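PDB 1VRM: hypothetical protein TM1553 from Thermotoga maritima, which belongs to the ApbE family and probably handles a flavin cofactor, as in FMN transfer to partner proteins. Local coordinates for residues T43-I55 against Y169-F181. Numbering follows the deposited sequence.
Sequences TIAEAILEDMKRI and YALDRARQIALSF
A near-antiparallel helix pair lying on one face of a β-sheet, closed along its outer side by a salt-bridge network, brings D51 of helix 41-58 against R173 of helix 166-181. The axes of the two segments approach to 9.3 Å at 150°. R173 grips the carboxylate side-on, one nitrogen to each oxygen: R173 NE gives a nearly straight bond of 2.7 Å to the syn side of D51 OD2, whereas NH2 meets D51 OD1 from above the carboxylate plane. R54, one helical turn from D51, sends both NE and NH2 to that same OD1, which thus accepts three N-H groups; its NH1 pairs with E84. R54 NH2 sits over one face of the R173 guanidinium, the two planes standing 80° apart, a closeness of like charges that the shared carboxylate probably offsets. A water donates to D51 OD2 and to A170 O, adding a second link. Were D51 an alanine, the two guanidinium groups would probably stay close together without the carboxylate that holds both, and this water would lack one acceptor.

Beneath the charges the packing is apolar. In I48, chi1 of -73° puts CG2 anti to the backbone N, laying I48 CG2 on A174 CB at 3.6 Å; I44 CG2 rests on A178. I177 CD1 presses on D51 CB at 3.5 Å, while F181 closes one end, F181 CE2 lying 3.7 Å from A47 CB. M52, A174 and L171 touch V189 of strand 186-191, and I48 reaches I32 of strand 28-35, the layering of two antiparallel helices on an antiparallel sheet in an α+β fold.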
# COMPACT_ATOMS: atom_id res chain seq x y z
N THR A 43 17.79 -13.64 -13.77
CA THR A 43 16.56 -14.03 -14.48
C THR A 43 15.33 -13.87 -13.57
O THR A 43 14.33 -13.27 -13.94
CB THR A 43 16.61 -15.48 -15.00
OG1 THR A 43 17.67 -15.61 -15.98
CG2 THR A 43 15.28 -15.92 -15.63
N ILE A 44 15.41 -14.42 -12.36
CA ILE A 44 14.31 -14.25 -11.40
C ILE A 44 14.05 -12.77 -11.12
O ILE A 44 12.92 -12.29 -11.21
CB ILE A 44 14.60 -14.98 -10.07
CG1 ILE A 44 14.87 -16.47 -10.33
CG2 ILE A 44 13.48 -14.72 -9.06
CD1 ILE A 44 15.26 -17.30 -9.16
N ALA A 45 15.08 -11.97 -10.85
CA ALA A 45 14.90 -10.55 -10.61
C ALA A 45 14.29 -9.80 -11.80
O ALA A 45 13.47 -8.91 -11.64
CB ALA A 45 16.22 -9.93 -10.19
N GLU A 46 14.76 -10.11 -13.01
CA GLU A 46 14.21 -9.48 -14.22
C GLU A 46 12.71 -9.77 -14.36
O GLU A 46 11.94 -8.86 -14.65
CB GLU A 46 14.94 -9.96 -15.47
CG GLU A 46 14.34 -9.51 -16.83
CD GLU A 46 14.17 -8.00 -17.05
OE1 GLU A 46 15.01 -7.20 -16.53
OE2 GLU A 46 13.22 -7.61 -17.83
N ALA A 47 12.33 -11.01 -14.14
CA ALA A 47 10.91 -11.44 -14.18
C ALA A 47 10.09 -10.63 -13.18
O ALA A 47 8.98 -10.17 -13.49
CB ALA A 47 10.77 -12.86 -13.85
N ILE A 48 10.63 -10.51 -11.99
CA ILE A 48 9.95 -9.77 -10.92
C ILE A 48 9.79 -8.29 -11.28
O ILE A 48 8.71 -7.71 -11.19
CB ILE A 48 10.71 -9.91 -9.59
CG1 ILE A 48 10.55 -11.29 -9.02
CG2 ILE A 48 10.22 -8.84 -8.62
CD1 ILE A 48 11.44 -11.60 -7.87
N LEU A 49 10.84 -7.66 -11.78
CA LEU A 49 10.76 -6.26 -12.18
C LEU A 49 9.75 -6.06 -13.29
O LEU A 49 8.95 -5.09 -13.28
CB LEU A 49 12.12 -5.76 -12.65
CG LEU A 49 12.11 -4.24 -12.95
CD1 LEU A 49 11.67 -3.33 -11.79
CD2 LEU A 49 13.52 -3.87 -13.48
N GLU A 50 9.74 -7.00 -14.23
CA GLU A 50 8.74 -6.88 -15.33
C GLU A 50 7.33 -6.90 -14.75
O GLU A 50 6.47 -6.11 -15.17
CB GLU A 50 8.90 -8.00 -16.33
CG GLU A 50 10.22 -7.90 -17.10
CD GLU A 50 10.41 -9.10 -18.06
OE1 GLU A 50 9.51 -9.96 -18.19
OE2 GLU A 50 11.51 -9.16 -18.63
N ASP A 51 7.07 -7.80 -13.81
CA ASP A 51 5.71 -7.86 -13.21
C ASP A 51 5.38 -6.58 -12.43
O ASP A 51 4.25 -6.08 -12.47
CB ASP A 51 5.58 -9.08 -12.34
CG ASP A 51 4.15 -9.41 -12.03
OD1 ASP A 51 3.41 -9.61 -13.00
OD2 ASP A 51 3.78 -9.50 -10.82
N MSE A 52 6.36 -6.07 -11.70
CA MSE A 52 6.14 -4.83 -10.92
C MSE A 52 5.78 -3.67 -11.85
O MSE A 52 4.86 -2.88 -11.56
CB MSE A 52 7.34 -4.48 -10.05
CG MSE A 52 7.49 -5.46 -8.97
SE MSE A 52 9.21 -4.99 -7.99
CE MSE A 52 8.44 -4.91 -6.14
N LYS A 53 6.49 -3.58 -12.97
CA LYS A 53 6.19 -2.55 -13.96
C LYS A 53 4.84 -2.79 -14.62
O LYS A 53 4.06 -1.85 -14.81
CB LYS A 53 7.30 -2.44 -14.99
CG LYS A 53 8.61 -1.92 -14.39
CD LYS A 53 9.72 -1.91 -15.41
CE LYS A 53 10.92 -1.16 -14.86
NZ LYS A 53 10.53 0.09 -14.17
N ARG A 54 4.53 -4.03 -14.93
CA ARG A 54 3.25 -4.39 -15.52
C ARG A 54 2.08 -3.90 -14.64
O ARG A 54 1.14 -3.27 -15.09
CB ARG A 54 3.17 -5.89 -15.69
CG ARG A 54 1.86 -6.38 -16.28
CD ARG A 54 1.77 -7.88 -16.30
NE ARG A 54 1.67 -8.41 -14.96
CZ ARG A 54 0.53 -8.44 -14.28
NH1 ARG A 54 -0.60 -8.01 -14.85
NH2 ARG A 54 0.51 -8.92 -13.05
N ILE A 55 2.16 -4.22 -13.36
CA ILE A 55 1.15 -3.84 -12.36
C ILE A 55 1.10 -2.29 -12.26
O ILE A 55 0.03 -1.70 -12.11
CB ILE A 55 1.48 -4.49 -10.98
CG1 ILE A 55 1.26 -5.97 -11.12
CG2 ILE A 55 0.74 -3.78 -9.86
CD1 ILE A 55 1.83 -6.73 -9.98
N TYR A 169 0.27 -5.92 -3.19
CA TYR A 169 -0.12 -6.90 -4.18
C TYR A 169 1.08 -7.32 -5.06
O TYR A 169 1.34 -8.51 -5.25
CB TYR A 169 -1.24 -6.31 -5.02
CG TYR A 169 -1.60 -7.20 -6.18
CD1 TYR A 169 -2.18 -8.43 -5.95
CD2 TYR A 169 -1.34 -6.85 -7.49
CE1 TYR A 169 -2.52 -9.28 -6.98
CE2 TYR A 169 -1.66 -7.73 -8.55
CZ TYR A 169 -2.25 -8.91 -8.29
OH TYR A 169 -2.59 -9.81 -9.30
N ALA A 170 1.78 -6.30 -5.59
CA ALA A 170 2.96 -6.53 -6.45
C ALA A 170 4.02 -7.32 -5.66
O ALA A 170 4.69 -8.23 -6.21
CB ALA A 170 3.51 -5.26 -6.91
N LEU A 171 4.20 -6.98 -4.39
CA LEU A 171 5.21 -7.66 -3.58
C LEU A 171 4.86 -9.12 -3.37
O LEU A 171 5.73 -9.97 -3.37
CB LEU A 171 5.46 -6.99 -2.24
CG LEU A 171 6.13 -5.62 -2.42
CD1 LEU A 171 6.05 -4.83 -1.11
CD2 LEU A 171 7.55 -5.72 -2.88
N ASP A 172 3.60 -9.40 -3.08
CA ASP A 172 3.15 -10.78 -2.93
C ASP A 172 3.35 -11.55 -4.26
O ASP A 172 3.83 -12.67 -4.25
CB ASP A 172 1.72 -10.84 -2.46
CG ASP A 172 1.59 -10.43 -1.00
OD1 ASP A 172 2.61 -10.53 -0.24
OD2 ASP A 172 0.47 -9.98 -0.61
N ARG A 173 2.99 -10.93 -5.39
CA ARG A 173 3.24 -11.55 -6.70
C ARG A 173 4.73 -11.80 -6.93
O ARG A 173 5.13 -12.85 -7.45
CB ARG A 173 2.69 -10.69 -7.82
CG ARG A 173 1.23 -11.06 -8.02
CD ARG A 173 0.69 -10.53 -9.26
NE ARG A 173 1.49 -10.88 -10.42
CZ ARG A 173 1.32 -11.94 -11.19
NH1 ARG A 173 0.32 -12.79 -10.95
NH2 ARG A 173 2.12 -12.13 -12.24
N ALA A 174 5.55 -10.85 -6.55
CA ALA A 174 6.98 -10.98 -6.72
C ALA A 174 7.52 -12.22 -6.02
O ALA A 174 8.30 -12.97 -6.61
CB ALA A 174 7.70 -9.73 -6.27
N ARG A 175 7.14 -12.45 -4.77
CA ARG A 175 7.53 -13.67 -4.08
C ARG A 175 7.05 -14.91 -4.82
O ARG A 175 7.80 -15.89 -4.97
CB ARG A 175 6.94 -13.67 -2.69
CG ARG A 175 7.12 -15.00 -1.95
CD ARG A 175 6.71 -14.89 -0.50
NE ARG A 175 6.69 -16.19 0.13
CZ ARG A 175 5.69 -17.06 -0.05
NH1 ARG A 175 4.65 -16.80 -0.85
NH2 ARG A 175 5.76 -18.23 0.53
N GLN A 176 5.81 -14.91 -5.31
CA GLN A 176 5.24 -16.07 -6.00
C GLN A 176 6.07 -16.36 -7.26
O GLN A 176 6.34 -17.51 -7.57
CB GLN A 176 3.76 -15.83 -6.39
CG GLN A 176 2.73 -15.60 -5.22
CD GLN A 176 1.36 -14.94 -5.72
OE1 GLN A 176 1.02 -14.95 -6.94
NE2 GLN A 176 0.58 -14.40 -4.76
N ILE A 177 6.46 -15.31 -7.96
CA ILE A 177 7.29 -15.44 -9.18
C ILE A 177 8.62 -16.11 -8.83
O ILE A 177 9.02 -17.10 -9.46
CB ILE A 177 7.49 -14.07 -9.90
CG1 ILE A 177 6.17 -13.59 -10.49
CG2 ILE A 177 8.58 -14.16 -10.94
CD1 ILE A 177 6.13 -12.17 -10.88
N ALA A 178 9.29 -15.61 -7.80
CA ALA A 178 10.59 -16.15 -7.42
C ALA A 178 10.47 -17.63 -7.09
O ALA A 178 11.29 -18.46 -7.53
CB ALA A 178 11.13 -15.38 -6.24
N LEU A 179 9.47 -17.95 -6.27
CA LEU A 179 9.28 -19.36 -5.81
C LEU A 179 8.82 -20.29 -6.91
O LEU A 179 9.02 -21.51 -6.82
CB LEU A 179 8.38 -19.42 -4.60
CG LEU A 179 8.87 -18.63 -3.39
CD1 LEU A 179 7.89 -18.70 -2.27
CD2 LEU A 179 10.25 -19.09 -2.93
N SER A 180 8.20 -19.73 -7.91
CA SER A 180 7.80 -20.50 -9.12
C SER A 180 9.05 -20.91 -9.94
O SER A 180 9.11 -21.99 -10.53
CB SER A 180 6.87 -19.67 -10.01
OG SER A 180 5.57 -19.53 -9.47
N PHE A 181 10.05 -20.04 -9.99
CA PHE A 181 11.34 -20.39 -10.59
C PHE A 181 12.09 -21.41 -9.77
O PHE A 181 12.71 -22.33 -10.30
CB PHE A 181 12.25 -19.17 -10.75
CG PHE A 181 11.93 -18.35 -11.95
CD1 PHE A 181 12.37 -18.74 -13.22
CD2 PHE A 181 11.21 -17.17 -11.84
CE1 PHE A 181 12.10 -17.98 -14.35
CE2 PHE A 181 10.95 -16.40 -12.97
CZ PHE A 181 11.38 -16.82 -14.21
O HOH W 1 5.34 -8.01 -9.03